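Local coordinates for protein yciO (Escherichia coli, PDB 1K7J), which is of uncharacterised function but belongs to the SUA5/YrdC family and may bind double-stranded RNA, at residues 45-50 with 108-113; 67-72 with 137-142; 114-119 with 186-191. All blocks are in the same frame, centred on the assembly; numbering follows the deposited sequence.

Contact 1 of 3, residues 45-50 with 108-113; sequences EDKNAM and PRRLLQ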
# COMPACT_ATOMS: atom_id res chain seq x y z
N GLU A 45 10.06 0.27 -9.76
CA GLU A 45 10.99 -0.12 -10.82
C GLU A 45 11.68 -1.48 -10.69
O GLU A 45 12.28 -1.95 -11.65
CB GLU A 45 12.07 0.96 -10.98
CG GLU A 45 11.56 2.36 -11.29
CD GLU A 45 11.15 3.15 -10.06
OE1 GLU A 45 11.24 2.63 -8.93
OE2 GLU A 45 10.73 4.32 -10.22
N ASP A 46 11.58 -2.10 -9.53
CA ASP A 46 12.25 -3.38 -9.29
C ASP A 46 11.36 -4.62 -9.44
O ASP A 46 10.51 -4.88 -8.60
CB ASP A 46 12.88 -3.37 -7.89
CG ASP A 46 13.94 -4.43 -7.72
OD1 ASP A 46 13.63 -5.63 -7.85
OD2 ASP A 46 15.11 -4.06 -7.45
N LYS A 47 11.59 -5.39 -10.50
CA LYS A 47 10.80 -6.59 -10.74
C LYS A 47 11.06 -7.70 -9.71
O LYS A 47 10.14 -8.41 -9.32
CB LYS A 47 11.06 -7.13 -12.15
CG LYS A 47 10.32 -8.43 -12.43
CD LYS A 47 10.56 -8.92 -13.85
CE LYS A 47 9.94 -10.29 -14.06
NZ LYS A 47 8.48 -10.30 -13.76
N ASN A 48 12.31 -7.85 -9.29
CA ASN A 48 12.64 -8.88 -8.31
C ASN A 48 11.93 -8.63 -6.98
O ASN A 48 11.44 -9.57 -6.34
CB ASN A 48 14.15 -8.96 -8.08
CG ASN A 48 14.89 -9.49 -9.29
OD1 ASN A 48 14.48 -10.47 -9.91
ND2 ASN A 48 16.00 -8.84 -9.64
N ALA A 49 11.87 -7.38 -6.55
CA ALA A 49 11.20 -7.04 -5.30
C ALA A 49 9.71 -7.30 -5.44
O ALA A 49 9.06 -7.79 -4.51
CB ALA A 49 11.45 -5.57 -4.94
N MSE A 50 9.16 -6.97 -6.61
CA MSE A 50 7.74 -7.21 -6.88
C MSE A 50 7.43 -8.68 -6.67
O MSE A 50 6.49 -9.05 -5.95
CB MSE A 50 7.40 -6.83 -8.32
CG MSE A 50 6.02 -7.31 -8.77
SE MSE A 50 5.82 -7.41 -10.69
CE MSE A 50 6.71 -9.10 -10.98
N PRO A 108 4.50 0.49 -14.67
CA PRO A 108 5.05 -0.62 -15.47
C PRO A 108 3.93 -1.61 -15.77
O PRO A 108 3.12 -1.94 -14.89
CB PRO A 108 6.11 -1.21 -14.55
CG PRO A 108 6.61 -0.01 -13.81
CD PRO A 108 5.33 0.73 -13.47
N ARG A 109 3.88 -2.09 -17.01
CA ARG A 109 2.85 -3.03 -17.43
C ARG A 109 2.69 -4.22 -16.49
O ARG A 109 1.57 -4.64 -16.20
CB ARG A 109 3.16 -3.53 -18.85
CG ARG A 109 2.13 -4.47 -19.43
CD ARG A 109 2.57 -4.98 -20.81
NE ARG A 109 1.65 -5.96 -21.37
CZ ARG A 109 0.40 -5.69 -21.75
NH1 ARG A 109 -0.09 -4.46 -21.62
NH2 ARG A 109 -0.36 -6.66 -22.25
N ARG A 110 3.81 -4.76 -16.02
CA ARG A 110 3.79 -5.93 -15.13
C ARG A 110 3.01 -5.74 -13.84
O ARG A 110 2.61 -6.71 -13.20
CB ARG A 110 5.23 -6.35 -14.80
CG ARG A 110 6.06 -5.25 -14.17
CD ARG A 110 7.51 -5.67 -14.00
NE ARG A 110 8.36 -4.51 -13.73
CZ ARG A 110 8.43 -3.88 -12.56
NH1 ARG A 110 7.70 -4.30 -11.53
NH2 ARG A 110 9.21 -2.82 -12.43
N LEU A 111 2.79 -4.48 -13.45
CA LEU A 111 2.07 -4.19 -12.21
C LEU A 111 0.57 -4.04 -12.42
O LEU A 111 -0.19 -3.98 -11.45
CB LEU A 111 2.63 -2.92 -11.57
CG LEU A 111 4.11 -2.99 -11.18
CD1 LEU A 111 4.53 -1.67 -10.55
CD2 LEU A 111 4.34 -4.15 -10.21
N LEU A 112 0.14 -3.99 -13.67
CA LEU A 112 -1.28 -3.84 -13.99
C LEU A 112 -1.94 -5.20 -14.16
O LEU A 112 -1.33 -6.14 -14.67
CB LEU A 112 -1.45 -3.00 -15.25
CG LEU A 112 -0.88 -1.58 -15.19
CD1 LEU A 112 -1.11 -0.88 -16.52
CD2 LEU A 112 -1.52 -0.81 -14.05
N GLN A 113 -3.20 -5.29 -13.74
CA GLN A 113 -3.95 -6.54 -13.85
C GLN A 113 -3.95 -6.96 -15.32
O GLN A 113 -4.32 -6.19 -16.20
CB GLN A 113 -5.37 -6.35 -13.33
CG GLN A 113 -5.99 -7.62 -12.76
CD GLN A 113 -6.42 -8.59 -13.84
OE1 GLN A 113 -6.34 -9.81 -13.65
NE2 GLN A 113 -6.88 -8.07 -14.96
O HOH W 1 8.34 -3.47 -8.65
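The side chains of R110 and L111 in a 3-10 turn meet M50 in the first turn of helix 47-57, a loop-to-helix contact of the YrdC-like fold. In its tight, apolar part SE of M50 lies 3.6 Å from CD2 of L111, the two side chains running antiparallel alongside each other, and L141 of strand 140-144 touches both from the sheet side. CG of M50, anti to the backbone N (chi1 168°), comes to 3.9 Å from the same CD2 of L111.

The outer part is polar and belongs to R110, whose chain runs extended from CG to NE. CA of K47 lies 3.9 Å above one face of its guanidinium and CB of P108 over the opposite one, both off-centre, while SE of M50 sits at the edge, 3.7 Å from NH1. NH2 gives its hydrogen bond to O of I44, the residue before E45. On the solvent side lie exposed K47 and E45. D46 caps the helix, its OD1 accepting from N of A49 (2.8 Å). A water joins the two segments, 2.6 Å from O of D46 and 3.1 Å from NH1 of R110.

Contact 2 of 3, residues 67-72 with 137-142; sequences LMCRDL and GEPMLS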
# COMPACT_ATOMS: atom_id res chain seq x y z
N LEU A 67 -0.61 0.83 -5.28
CA LEU A 67 0.39 1.87 -5.37
C LEU A 67 0.06 2.77 -4.19
O LEU A 67 -1.04 3.33 -4.11
CB LEU A 67 0.29 2.66 -6.68
CG LEU A 67 0.78 1.95 -7.95
CD1 LEU A 67 0.72 2.92 -9.11
CD2 LEU A 67 2.21 1.44 -7.75
N MSE A 68 0.99 2.87 -3.24
CA MSE A 68 0.82 3.69 -2.05
C MSE A 68 1.25 5.10 -2.49
O MSE A 68 2.42 5.34 -2.76
CB MSE A 68 1.72 3.15 -0.93
CG MSE A 68 1.33 3.56 0.48
SE MSE A 68 -0.36 2.78 1.09
CE MSE A 68 0.16 0.89 1.32
N CYS A 69 0.28 6.02 -2.54
CA CYS A 69 0.52 7.39 -3.00
C CYS A 69 0.48 8.46 -1.92
O CYS A 69 -0.25 8.36 -0.94
CB CYS A 69 -0.50 7.74 -4.08
SG CYS A 69 -0.51 6.63 -5.51
N ARG A 70 1.26 9.52 -2.15
CA ARG A 70 1.35 10.63 -1.22
C ARG A 70 0.02 11.35 -1.01
O ARG A 70 -0.36 11.65 0.12
CB ARG A 70 2.39 11.63 -1.72
CG ARG A 70 2.65 12.81 -0.79
CD ARG A 70 3.44 12.38 0.44
NE ARG A 70 3.66 13.50 1.35
CZ ARG A 70 4.40 14.57 1.06
NH1 ARG A 70 4.99 14.67 -0.11
NH2 ARG A 70 4.52 15.55 1.95
N ASP A 71 -0.68 11.63 -2.10
CA ASP A 71 -1.94 12.35 -2.05
C ASP A 71 -2.75 12.12 -3.31
O ASP A 71 -2.34 11.36 -4.19
CB ASP A 71 -1.66 13.85 -1.87
CG ASP A 71 -0.58 14.35 -2.81
OD1 ASP A 71 -0.44 13.81 -3.93
OD2 ASP A 71 0.14 15.30 -2.43
N LEU A 72 -3.90 12.77 -3.41
CA LEU A 72 -4.77 12.62 -4.57
C LEU A 72 -4.08 13.06 -5.86
O LEU A 72 -4.29 12.46 -6.91
CB LEU A 72 -6.07 13.41 -4.36
CG LEU A 72 -7.13 13.28 -5.46
CD1 LEU A 72 -7.52 11.82 -5.65
CD2 LEU A 72 -8.35 14.12 -5.09
N GLY A 137 9.60 10.21 -2.94
CA GLY A 137 9.34 11.09 -4.07
C GLY A 137 8.39 10.56 -5.13
O GLY A 137 8.05 11.28 -6.08
N GLU A 138 7.96 9.32 -4.97
CA GLU A 138 7.02 8.70 -5.90
C GLU A 138 6.29 7.59 -5.15
O GLU A 138 6.63 7.29 -4.00
CB GLU A 138 7.75 8.13 -7.12
CG GLU A 138 8.78 7.05 -6.82
CD GLU A 138 9.36 6.43 -8.08
OE1 GLU A 138 9.27 7.05 -9.16
OE2 GLU A 138 9.92 5.31 -7.99
N PRO A 139 5.28 6.97 -5.78
CA PRO A 139 4.54 5.90 -5.11
C PRO A 139 5.40 4.70 -4.78
O PRO A 139 6.45 4.48 -5.37
CB PRO A 139 3.45 5.54 -6.13
CG PRO A 139 3.25 6.82 -6.87
CD PRO A 139 4.66 7.31 -7.07
N MSE A 140 4.93 3.92 -3.82
CA MSE A 140 5.62 2.71 -3.41
C MSE A 140 4.74 1.53 -3.83
O MSE A 140 3.54 1.53 -3.57
CB MSE A 140 5.80 2.73 -1.89
CG MSE A 140 6.50 1.54 -1.29
SE MSE A 140 7.55 2.05 0.26
CE MSE A 140 6.23 3.07 1.22
N LEU A 141 5.32 0.55 -4.52
CA LEU A 141 4.55 -0.62 -4.92
C LEU A 141 4.29 -1.35 -3.61
O LEU A 141 5.22 -1.61 -2.85
CB LEU A 141 5.36 -1.51 -5.86
CG LEU A 141 4.70 -2.85 -6.18
CD1 LEU A 141 3.36 -2.63 -6.88
CD2 LEU A 141 5.63 -3.68 -7.06
N SER A 142 3.03 -1.67 -3.35
CA SER A 142 2.69 -2.32 -2.09
C SER A 142 1.53 -3.29 -2.17
O SER A 142 0.92 -3.49 -3.22
CB SER A 142 2.32 -1.25 -1.05
OG SER A 142 3.29 -0.22 -0.98
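M68 and M140 form an antiparallel hydrogen-bonded pair, each giving its N-H to the other's carbonyl. The bond from N of M68 to O of M140 is short and nearly straight (2.9 Å, 174° at the hydrogen); the return bond from N of M140 to O of M68 is slightly longer at 3.1 Å. Just past this pair P139, a proline without an N-H, turns its CA hydrogen toward O of M68, 3.2 Å from CA, a CH...O contact beside the second bond.

Packing spreads to both faces of the sheet. On the face of M68 and M140, M68 bends at chi2 and chi3, carrying its methyl CE over S142, 3.9 Å from CB; OG of S142 is hydrogen-bonded to the hydroxyl of Y32. On the other face CD2 of L67 meets CD1 of L141 at 4.3 Å. Beyond the strand ends SG of C69 rests 4.0 Å from CG of P139, and Y78 of helix 72-78 touches the proline too.

All the touching residues are buried; the two backbone bonds satisfy N and O of M68 and M140, and the rest is largely apolar packing.

Contact 3 of 3, residues 114-119 with 186-191; sequences EKRKTI and DLTDDT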
# COMPACT_ATOMS: atom_id res chain seq x y z
N GLU A 114 -3.51 -8.19 -15.56
CA GLU A 114 -3.41 -8.76 -16.90
C GLU A 114 -4.54 -8.43 -17.87
O GLU A 114 -4.30 -7.99 -18.99
CB GLU A 114 -3.26 -10.28 -16.80
CG GLU A 114 -4.37 -10.95 -16.01
CD GLU A 114 -4.08 -12.40 -15.69
OE1 GLU A 114 -3.06 -12.67 -15.00
OE2 GLU A 114 -4.86 -13.28 -16.12
N LYS A 115 -5.78 -8.63 -17.43
CA LYS A 115 -6.93 -8.40 -18.28
C LYS A 115 -7.56 -7.01 -18.22
O LYS A 115 -7.84 -6.40 -19.25
CB LYS A 115 -8.01 -9.45 -17.98
CG LYS A 115 -9.17 -9.46 -18.96
CD LYS A 115 -10.16 -10.56 -18.62
CE LYS A 115 -11.29 -10.61 -19.63
NZ LYS A 115 -11.99 -9.29 -19.74
N ARG A 116 -7.76 -6.50 -17.01
CA ARG A 116 -8.39 -5.20 -16.83
C ARG A 116 -7.45 -3.99 -16.82
O ARG A 116 -7.91 -2.85 -16.93
CB ARG A 116 -9.22 -5.23 -15.54
CG ARG A 116 -10.20 -6.41 -15.47
CD ARG A 116 -11.30 -6.10 -14.48
NE ARG A 116 -11.96 -4.85 -14.86
CZ ARG A 116 -12.34 -3.92 -14.00
NH1 ARG A 116 -12.15 -4.08 -12.69
NH2 ARG A 116 -12.90 -2.80 -14.46
N LYS A 117 -6.15 -4.24 -16.71
CA LYS A 117 -5.13 -3.18 -16.70
C LYS A 117 -5.33 -2.23 -15.53
O LYS A 117 -4.99 -1.04 -15.60
CB LYS A 117 -5.16 -2.40 -18.02
CG LYS A 117 -5.13 -3.26 -19.27
CD LYS A 117 -3.93 -4.18 -19.29
CE LYS A 117 -3.96 -5.10 -20.51
NZ LYS A 117 -2.84 -6.08 -20.49
N THR A 118 -5.85 -2.76 -14.43
CA THR A 118 -6.11 -1.97 -13.24
C THR A 118 -5.05 -2.17 -12.16
O THR A 118 -4.19 -3.05 -12.25
CB THR A 118 -7.46 -2.35 -12.63
OG1 THR A 118 -7.50 -3.76 -12.42
CG2 THR A 118 -8.60 -1.93 -13.55
N ILE A 119 -5.14 -1.33 -11.14
CA ILE A 119 -4.23 -1.39 -10.00
C ILE A 119 -4.89 -0.60 -8.87
O ILE A 119 -5.64 0.34 -9.12
CB ILE A 119 -2.84 -0.81 -10.35
CG1 ILE A 119 -1.88 -0.99 -9.17
CG2 ILE A 119 -2.96 0.65 -10.76
CD1 ILE A 119 -0.41 -0.85 -9.54
N ASP A 186 -13.95 -0.51 -6.30
CA ASP A 186 -13.56 -0.50 -7.71
C ASP A 186 -14.34 0.67 -8.29
O ASP A 186 -15.57 0.70 -8.23
CB ASP A 186 -13.98 -1.80 -8.39
CG ASP A 186 -13.52 -1.86 -9.85
OD1 ASP A 186 -13.61 -0.83 -10.55
OD2 ASP A 186 -13.09 -2.95 -10.29
N LEU A 187 -13.63 1.65 -8.84
CA LEU A 187 -14.27 2.84 -9.40
C LEU A 187 -14.34 2.86 -10.92
O LEU A 187 -14.78 3.85 -11.51
CB LEU A 187 -13.55 4.10 -8.91
CG LEU A 187 -13.59 4.39 -7.41
CD1 LEU A 187 -12.74 5.62 -7.09
CD2 LEU A 187 -15.04 4.62 -6.98
N THR A 188 -13.92 1.78 -11.57
CA THR A 188 -13.95 1.74 -13.03
C THR A 188 -15.39 1.67 -13.55
O THR A 188 -16.31 1.29 -12.82
CB THR A 188 -13.14 0.56 -13.58
OG1 THR A 188 -13.70 -0.68 -13.13
CG2 THR A 188 -11.68 0.65 -13.12
N ASP A 189 -15.57 2.06 -14.81
CA ASP A 189 -16.89 2.06 -15.45
C ASP A 189 -17.88 2.96 -14.71
O ASP A 189 -19.10 2.80 -14.85
CB ASP A 189 -17.44 0.64 -15.54
CG ASP A 189 -16.57 -0.27 -16.40
OD1 ASP A 189 -16.27 0.12 -17.55
OD2 ASP A 189 -16.20 -1.36 -15.93
N ASP A 190 -17.35 3.90 -13.93
CA ASP A 190 -18.16 4.83 -13.15
C ASP A 190 -19.25 4.14 -12.35
O ASP A 190 -20.31 4.71 -12.08
CB ASP A 190 -18.79 5.90 -14.05
CG ASP A 190 -17.77 6.88 -14.58
OD1 ASP A 190 -16.62 6.84 -14.09
OD2 ASP A 190 -18.12 7.68 -15.47
N THR A 191 -18.96 2.90 -11.97
CA THR A 191 -19.88 2.09 -11.21
C THR A 191 -19.16 1.58 -9.97
O THR A 191 -18.55 0.51 -9.98
CB THR A 191 -20.37 0.89 -12.05
OG1 THR A 191 -21.05 1.39 -13.21
CG2 THR A 191 -21.32 0.01 -11.24
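R116 and T118 carry the first segment's side of this surface contact, R116 through its charged end and T118 through a methyl. The segment starts at E114, in the loop ahead of strand 118-122.

R116 reaches over to the second segment with a bend at chi3 (56°), which sets NE off the line of the chain. Its guanidinium and the carboxylate of D186 meet tip to tip and nearly coplanar, 22° apart: NH1 donates to the syn lone pair of OD2 at 2.8 Å, a salt bridge. NH2 donates in the guanidinium plane to OG1 of T188, at 2.6 Å. A second acid, D189, adds a long salt bridge, its OD2 3.9 Å from NH2.

K117 turns back, its NZ donating to O of E114 at 2.8 Å and closing the loop on itself.

T118 follows, with CG2 over the centre of the R116 guanidinium, 4.2 Å above its plane, and 4.0 Å from CG2 of T188. Its OG1 is hydrogen-bonded to OD1 of N64.

Two carboxylates nearby would be expected to stabilise the arginine's positive charge. OD1 of D186 accepts from OG1 (2.6 Å) and N of T188, so T188 passes R116's bond on to the aspartate. The bond from N makes this an Asx turn, here at the end of strand 183-186, tied by a salt-bridge network to the loop that enters strand 118-122.

In the fold
From the N terminus, the chain passes the first strands and enters helix 47-57, whose start is one half of contact 1; strand 66-68, half of contact 2, comes next. Contact 1 closes at 108-113, and the chain runs straight on into 114-119, opening contact 3, with N of Q113 probably bonded to O of T118. Contact 2 closes at 137-142, so it crosses both contact 1 and contact 3, which follow one another in series. Contact 3 closes last, at 186-191. Neighbouring segments touch: L141 packs on M50 and L111, and L67 on I119, while contact 3 ties the loops before strand 118-122 and after strand 183-186 at the surface.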